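Local coordinates for sorbitol-6-phosphate dehydrogenase (Erwinia amylovora CFBP1430, PDB 5O3Z) that catalyses the NAD-dependent interconversion of sorbitol 6-phosphate and fructose 6-phosphate as a member of the short-chain dehydrogenase/reductase family, at the interface of chains A and B. Residues are numbered along the deposited sequence; one frame, centred on the assembly and turned at random. Chains: chain A/B, Sorbitol-6-phosphate dehydrogenase.

The interface of chains A and B. Residues chain A 223, 225, 227-229, 233, 255-259; chain B 247-250.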
loop_
_atom_site.group_PDB
_atom_site.type_symbol
_atom_site.label_atom_id
_atom_site.label_comp_id
_atom_site.label_asym_id
_atom_site.label_seq_id
_atom_site.Cartn_x
_atom_site.Cartn_y
_atom_site.Cartn_z
ATOM N N VAL A 223 13.570 -4.688 14.122
ATOM C CA VAL A 223 12.913 -3.398 14.254
ATOM C C VAL A 223 13.956 -2.282 14.013
ATOM O O VAL A 223 14.980 -2.292 14.635
ATOM C CB VAL A 223 12.285 -3.264 15.656
ATOM C CG1 VAL A 223 11.439 -1.976 15.784
ATOM C CG2 VAL A 223 11.409 -4.471 15.958
ATOM N N LEU A 225 13.956 0.798 15.188
ATOM C CA LEU A 225 14.132 1.398 16.497
ATOM C C LEU A 225 14.700 0.487 17.548
ATOM O O LEU A 225 14.945 0.953 18.636
ATOM C CB LEU A 225 12.859 2.067 16.966
ATOM C CG LEU A 225 12.478 3.384 16.320
ATOM C CD1 LEU A 225 11.065 3.824 16.582
ATOM C CD2 LEU A 225 13.411 4.456 16.789
ATOM N N ARG A 227 13.682 -2.064 19.400
ATOM C CA ARG A 227 12.855 -2.100 20.625
ATOM C C ARG A 227 11.626 -2.914 20.265
ATOM O O ARG A 227 11.188 -2.819 19.130
ATOM C CB ARG A 227 12.493 -0.633 20.958
ATOM C CG ARG A 227 11.654 -0.399 22.167
ATOM C CD ARG A 227 11.826 0.982 22.798
ATOM N NE ARG A 227 11.049 2.069 22.217
ATOM C CZ ARG A 227 11.529 3.060 21.439
ATOM N NH1 ARG A 227 12.816 3.102 21.114
ATOM N NH2 ARG A 227 10.709 4.023 20.980
ATOM N N GLY A 228 11.094 -3.710 21.199
ATOM C CA GLY A 228 9.778 -4.321 21.034
ATOM C C GLY A 228 8.650 -3.360 21.295
ATOM O O GLY A 228 8.859 -2.230 21.763
ATOM N N CYS A 229 7.423 -3.741 20.980
ATOM C CA CYS A 229 6.318 -2.820 21.190
ATOM C C CYS A 229 5.920 -2.884 22.653
ATOM O O CYS A 229 5.790 -3.941 23.221
ATOM C CB CYS A 229 5.116 -3.126 20.285
ATOM S SG CYS A 229 3.706 -2.013 20.390
ATOM N N ASP A 233 3.014 2.418 24.301
ATOM C CA ASP A 233 2.939 2.917 22.881
ATOM C C ASP A 233 1.546 2.728 22.346
ATOM O O ASP A 233 0.988 3.568 21.758
ATOM C CB ASP A 233 3.903 2.154 21.990
ATOM C CG ASP A 233 5.298 2.182 22.475
ATOM O OD1 ASP A 233 5.807 3.285 22.807
ATOM O OD2 ASP A 233 5.880 1.110 22.507
ATOM N N ASN A 255 0.325 2.178 11.906
ATOM C CA ASN A 255 1.379 1.319 12.317
ATOM C C ASN A 255 1.961 1.750 13.643
ATOM O O ASN A 255 2.173 2.959 13.874
ATOM C CB ASN A 255 2.489 1.310 11.255
ATOM C CG ASN A 255 2.025 0.729 9.951
ATOM O OD1 ASN A 255 2.224 1.304 8.860
ATOM N ND2 ASN A 255 1.388 -0.354 10.037
ATOM N N VAL A 256 2.293 0.775 14.477
ATOM C CA VAL A 256 2.933 1.024 15.755
ATOM C C VAL A 256 3.942 -0.044 15.849
ATOM O O VAL A 256 3.787 -1.077 16.580
ATOM C CB VAL A 256 1.891 0.931 16.912
ATOM C CG1 VAL A 256 2.532 1.309 18.220
ATOM C CG2 VAL A 256 0.721 1.871 16.637
ATOM N N THR A 257 5.011 0.138 15.055
ATOM C CA THR A 257 5.896 -0.974 14.749
ATOM C C THR A 257 7.379 -0.671 14.901
ATOM O O THR A 257 8.207 -1.516 14.579
ATOM C CB THR A 257 5.704 -1.590 13.312
ATOM O OG1 THR A 257 6.268 -0.731 12.259
ATOM C CG2 THR A 257 4.243 -2.032 12.997
ATOM N N GLY A 258 7.722 0.502 15.416
ATOM C CA GLY A 258 9.162 0.922 15.481
ATOM C C GLY A 258 9.831 0.974 14.143
ATOM O O GLY A 258 11.050 0.763 14.029
ATOM N N GLY A 259 9.030 1.278 13.110
ATOM C CA GLY A 259 9.516 1.307 11.733
ATOM C C GLY A 259 9.698 0.028 10.961
ATOM O O GLY A 259 10.185 0.045 9.813
ATOM N N ALA B 247 6.940 7.865 20.046
ATOM C CA ALA B 247 8.316 7.446 19.908
ATOM C C ALA B 247 8.478 6.145 19.175
ATOM O O ALA B 247 9.531 5.940 18.582
ATOM C CB ALA B 247 9.016 7.369 21.255
ATOM N N TYR B 248 7.468 5.264 19.231
ATOM C CA TYR B 248 7.526 3.986 18.571
ATOM C C TYR B 248 7.040 3.976 17.126
ATOM O O TYR B 248 6.980 2.882 16.555
ATOM C CB TYR B 248 6.783 2.894 19.353
ATOM C CG TYR B 248 7.307 1.512 19.057
ATOM C CD1 TYR B 248 8.641 1.221 19.241
ATOM C CD2 TYR B 248 6.475 0.498 18.619
ATOM C CE1 TYR B 248 9.148 0.004 18.944
ATOM C CE2 TYR B 248 6.965 -0.779 18.372
ATOM C CZ TYR B 248 8.295 -1.027 18.522
ATOM O OH TYR B 248 8.850 -2.221 18.270
ATOM N N CYS B 249 6.718 5.143 16.551
ATOM C CA CYS B 249 6.256 5.247 15.156
ATOM C C CYS B 249 7.333 5.964 14.360
ATOM O O CYS B 249 7.746 7.037 14.785
ATOM C CB CYS B 249 4.974 6.036 15.105
ATOM S SG CYS B 249 3.599 5.264 16.074
ATOM N N THR B 250 7.821 5.371 13.253
ATOM C CA THR B 250 8.753 6.112 12.380
ATOM C C THR B 250 8.649 5.704 10.936
ATOM O O THR B 250 8.292 4.545 10.614
ATOM C CB THR B 250 10.212 6.027 12.893
ATOM O OG1 THR B 250 11.049 6.905 12.115
ATOM C CG2 THR B 250 10.732 4.622 12.872
#
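B:Tyr248, on the loop between 3-10 helix 244-246 and strand 253-256, plugs into a pocket of chain A in this two-fold symmetric interface, and its twin does the same with the chains exchanged. Tetramers built from such dimers are common among short-chain dehydrogenases, so the contact probably serves assembly. The ring enters hydroxyl first, with CG anti to the backbone N (chi1 -155°). At its tip OH donates to the main-chain O of A:Arg227 at 2.6 Å; this carbonyl lies at the ring edge, in the ring plane, while the hydroxyl sits above the carbonyl plane. Tyrosine suits the place: its flat carbon ring packs on both faces while the phenol hydroxyl donates.

One face receives the backbone of A:Gly258, whose N stands 3.3 Å above the plane, offset toward the rim. Its N-H is spent on B:Tyr248 O at 2.7 Å, nearly along the C=O axis; the ring merely packs against the same backbone. Glycine readily takes the positive phi found here and, lacking a side chain, brings CA within 3.6 Å of CE1. On the opposite face the small A:Cys229 sets CB 3.5 Å from CE2, while the branched A:Val256 points CG1 outward of CD2.

Also opposite A:Gly258, the flat carboxylate of A:Asp233, on helix 231-242, lies over the ring's root, 11° from parallel, its CG 3.5 Å from B:Tyr248 CB. A:Arg227 is long enough to run back past CE1 and CD1; its guanidinium, tilted 54° to the ring and so not stacked, gives a weak hydrogen bond from NH2 to B:Ala247 O. Further out, A:Leu225 CD1 touches the methyl CG2 of B:Thr250 at 3.8 Å, and that methyl also meets A:Gly259 CA at 3.7 Å.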